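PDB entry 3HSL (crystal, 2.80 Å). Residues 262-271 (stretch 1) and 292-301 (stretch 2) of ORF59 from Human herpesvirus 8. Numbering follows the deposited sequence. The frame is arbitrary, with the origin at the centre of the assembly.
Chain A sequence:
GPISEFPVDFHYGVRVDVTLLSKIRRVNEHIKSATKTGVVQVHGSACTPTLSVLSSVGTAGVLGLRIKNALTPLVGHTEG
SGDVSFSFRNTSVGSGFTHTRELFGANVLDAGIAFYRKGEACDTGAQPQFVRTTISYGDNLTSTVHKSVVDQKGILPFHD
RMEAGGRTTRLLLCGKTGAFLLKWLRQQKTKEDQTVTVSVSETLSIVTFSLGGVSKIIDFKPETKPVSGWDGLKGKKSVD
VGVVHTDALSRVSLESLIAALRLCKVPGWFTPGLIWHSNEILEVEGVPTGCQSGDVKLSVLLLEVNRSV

Stretch 1 (262-271) RLCKVPGWFT
Stretch 2 292-301: QSGDVKLSVL

What path do the two stretches take past each other? Stretch 1 leaves a helix at Leu263, runs as loop from Cys264 (phi/psi -88/4) and enters a strand at Phe270 (-125/157). Its loop is folded back on itself: Val266 N donates to Phe270 O at 2.9 Å, Phe270 N to Val266 O at 2.8 Å, and Trp269 N to Val266 O at 2.8 Å. Gly268 sits within this fold at phi/psi 86/9, a positive phi that favours glycine. Stretch 2 makes a type I turn from Ser293 to Val296, closed by Val296 N to Ser293 O at 3.2 Å, then extends as a strand through Leu301. The register places Cys264 CA 6.5 Å from Ser299 CA, and Trp269 CA 7.1 Å from Ser293 CA; the pairing runs in reverse order, so the two stretches pass in roughly opposite directions.

Which bump does most to fill the space between them? Leu298 (chi1 t, chi2 p) points toward stretch 1 and reaches the hollow lined by Leu263, Cys264, Val266 and Phe270. Leu298 CD2 lies 3.5 Å from Leu263 O, 4.2 Å from Cys264 CA, 4.0 Å from Val266 CG2 (Val266 chi1 t) and 4.1 Å from Phe270 CD2. One methyl, Leu298 CD2, thus touches the last helical residue, the loop residues Cys264 and Val266, and Phe270 at the start of the strand, while Leu298 CB lies over one face of the Phe270 ring.

How do the two aromatic rings fit against the turn? Phe270 (chi1 m, chi2 -76°) points toward stretch 2, and its CZ tip comes within 4.0 Å of Val296 CG1, which meets the ring at its edge; Val296 has chi1 t. Phe270 CZ is also 3.9 Å from Ser293 CB. Trp269 (chi1 m, chi2 78°) starts sideways, but its end comes nearer: CE3 packs 3.5 Å from Ser293 CB, which lies at the indole edge. Ser293 CB (chi1 p) is therefore a small bump touched by both rings. Farther along the indole, Trp269 CZ3 is 3.6 Å from Gln292 O and Trp269 CH2 is 4.1 Å from Gln292 CG, with Gln292 at chi1 p and chi2 t.

What holds the helix end of the contact? Cys264 (chi1 m) projects sideways, and its SG lies 4.0 Å from Val300 CG2, 4.2 Å from Ser299 CA and 4.4 Å from Leu298 CG. Strand alternation explains the pattern: Val296, Leu298 and Val300 point toward stretch 1, whereas Lys297 and Ser299 point away. No hydrogen bond crosses the contact, so its 480 Å² of buried surface depends on packing.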

# COMPACT_ATOMS: atom_id res chain seq x y z
N ARG A 262 19.57 -6.54 10.51
CA ARG A 262 19.11 -5.27 10.02
C ARG A 262 17.79 -4.87 10.69
O ARG A 262 17.57 -3.70 10.98
CB ARG A 262 19.09 -5.32 8.49
CG ARG A 262 18.69 -4.05 7.75
CD ARG A 262 19.62 -3.89 6.49
NE ARG A 262 19.55 -4.96 5.49
CZ ARG A 262 19.02 -4.82 4.26
NH1 ARG A 262 18.50 -3.66 3.86
NH2 ARG A 262 19.02 -5.87 3.44
N LEU A 263 16.93 -5.86 10.95
CA LEU A 263 15.63 -5.68 11.60
C LEU A 263 15.74 -5.35 13.10
O LEU A 263 14.92 -4.59 13.63
CB LEU A 263 14.74 -6.92 11.39
CG LEU A 263 14.15 -7.16 9.98
CD1 LEU A 263 13.70 -8.62 9.68
CD2 LEU A 263 13.04 -6.14 9.62
N CYS A 264 16.74 -5.92 13.76
CA CYS A 264 16.93 -5.68 15.19
C CYS A 264 17.79 -4.44 15.51
O CYS A 264 18.09 -4.18 16.68
CB CYS A 264 17.48 -6.92 15.85
SG CYS A 264 16.39 -8.29 15.59
N LYS A 265 18.19 -3.71 14.48
CA LYS A 265 18.96 -2.50 14.62
C LYS A 265 17.94 -1.38 14.37
O LYS A 265 17.75 -0.94 13.22
CB LYS A 265 20.09 -2.45 13.58
CG LYS A 265 21.04 -1.23 13.62
CD LYS A 265 21.91 -1.21 14.89
CE LYS A 265 22.98 -0.12 14.91
NZ LYS A 265 22.40 1.25 14.92
N VAL A 266 17.27 -0.94 15.44
CA VAL A 266 16.27 0.12 15.36
C VAL A 266 16.84 1.36 16.05
O VAL A 266 16.89 1.40 17.28
CB VAL A 266 14.96 -0.30 16.06
CG1 VAL A 266 13.88 0.79 15.87
CG2 VAL A 266 14.46 -1.62 15.53
N PRO A 267 17.26 2.36 15.26
CA PRO A 267 17.85 3.61 15.76
C PRO A 267 17.05 4.31 16.86
O PRO A 267 15.92 4.72 16.65
CB PRO A 267 17.94 4.48 14.50
CG PRO A 267 18.14 3.48 13.40
CD PRO A 267 17.20 2.35 13.79
N GLY A 268 17.68 4.44 18.02
CA GLY A 268 17.09 5.06 19.20
C GLY A 268 16.28 4.06 20.00
O GLY A 268 15.57 4.44 20.93
N TRP A 269 16.40 2.78 19.63
CA TRP A 269 15.66 1.71 20.29
C TRP A 269 16.39 0.40 20.57
O TRP A 269 16.65 0.06 21.72
CB TRP A 269 14.38 1.41 19.50
CG TRP A 269 13.38 2.49 19.60
CD1 TRP A 269 13.38 3.68 18.92
CD2 TRP A 269 12.21 2.50 20.42
NE1 TRP A 269 12.28 4.42 19.28
CE2 TRP A 269 11.55 3.72 20.19
CE3 TRP A 269 11.66 1.58 21.32
CZ2 TRP A 269 10.36 4.05 20.84
CZ3 TRP A 269 10.50 1.90 21.96
CH2 TRP A 269 9.85 3.13 21.72
N PHE A 270 16.71 -0.34 19.51
CA PHE A 270 17.38 -1.62 19.65
C PHE A 270 18.66 -1.71 18.87
O PHE A 270 18.85 -1.00 17.89
CB PHE A 270 16.47 -2.78 19.20
CG PHE A 270 15.20 -2.90 19.98
CD1 PHE A 270 15.20 -3.43 21.26
CD2 PHE A 270 13.99 -2.48 19.43
CE1 PHE A 270 14.02 -3.54 21.98
CE2 PHE A 270 12.80 -2.58 20.14
CZ PHE A 270 12.82 -3.11 21.42
N THR A 271 19.53 -2.61 19.33
CA THR A 271 20.81 -2.92 18.72
C THR A 271 20.94 -4.46 18.83
O THR A 271 20.60 -5.03 19.87
CB THR A 271 21.98 -2.18 19.42
OG1 THR A 271 23.18 -2.36 18.66
CG2 THR A 271 22.20 -2.66 20.86
N GLN A 292 12.53 3.56 26.71
CA GLN A 292 11.07 3.49 26.60
C GLN A 292 10.52 2.26 25.89
O GLN A 292 9.38 2.27 25.40
CB GLN A 292 10.42 4.83 26.18
CG GLN A 292 10.92 5.50 24.89
CD GLN A 292 10.29 6.91 24.69
OE1 GLN A 292 9.26 7.26 25.27
NE2 GLN A 292 10.94 7.72 23.85
N SER A 293 11.34 1.20 25.87
CA SER A 293 10.97 -0.08 25.24
C SER A 293 10.75 -1.25 26.23
O SER A 293 10.99 -2.41 25.89
CB SER A 293 11.96 -0.47 24.12
OG SER A 293 13.30 -0.56 24.57
N GLY A 294 10.29 -0.93 27.45
CA GLY A 294 10.02 -1.92 28.51
C GLY A 294 8.93 -2.95 28.18
O GLY A 294 9.04 -4.13 28.52
N ASP A 295 7.88 -2.51 27.50
CA ASP A 295 6.79 -3.40 27.13
C ASP A 295 7.07 -4.08 25.80
O ASP A 295 6.17 -4.68 25.21
CB ASP A 295 5.49 -2.59 26.96
CG ASP A 295 5.07 -1.85 28.21
OD1 ASP A 295 5.51 -2.21 29.33
OD2 ASP A 295 4.29 -0.88 28.06
N VAL A 296 8.31 -4.01 25.31
CA VAL A 296 8.58 -4.57 24.00
C VAL A 296 9.81 -5.46 23.86
O VAL A 296 10.88 -5.17 24.41
CB VAL A 296 8.75 -3.40 22.97
CG1 VAL A 296 8.92 -3.93 21.57
CG2 VAL A 296 7.58 -2.45 23.02
N LYS A 297 9.64 -6.55 23.13
CA LYS A 297 10.70 -7.49 22.82
C LYS A 297 10.69 -7.74 21.32
O LYS A 297 9.63 -7.99 20.71
CB LYS A 297 10.60 -8.82 23.57
CG LYS A 297 10.92 -8.73 25.04
CD LYS A 297 11.08 -10.11 25.63
CE LYS A 297 11.41 -10.04 27.11
NZ LYS A 297 10.29 -9.40 27.84
N LEU A 298 11.89 -7.67 20.72
CA LEU A 298 12.08 -7.88 19.30
C LEU A 298 13.26 -8.82 19.04
O LEU A 298 14.38 -8.54 19.47
CB LEU A 298 12.35 -6.54 18.60
CG LEU A 298 12.57 -6.57 17.07
CD1 LEU A 298 11.33 -7.08 16.36
CD2 LEU A 298 12.97 -5.21 16.49
N SER A 299 13.02 -9.92 18.35
CA SER A 299 14.12 -10.83 18.04
C SER A 299 13.77 -11.67 16.84
O SER A 299 12.64 -11.65 16.40
CB SER A 299 14.43 -11.75 19.22
OG SER A 299 13.40 -12.70 19.39
N VAL A 300 14.75 -12.40 16.33
CA VAL A 300 14.56 -13.28 15.19
C VAL A 300 15.26 -14.58 15.51
O VAL A 300 16.43 -14.59 15.80
CB VAL A 300 15.18 -12.70 13.89
CG1 VAL A 300 14.94 -13.63 12.75
CG2 VAL A 300 14.62 -11.29 13.55
N LEU A 301 14.53 -15.69 15.45
CA LEU A 301 15.10 -17.00 15.71
C LEU A 301 15.65 -17.53 14.40
O LEU A 301 14.91 -17.66 13.42
CB LEU A 301 14.02 -17.94 16.21
CG LEU A 301 13.30 -17.46 17.47
CD1 LEU A 301 12.24 -18.43 17.91
CD2 LEU A 301 14.28 -17.22 18.58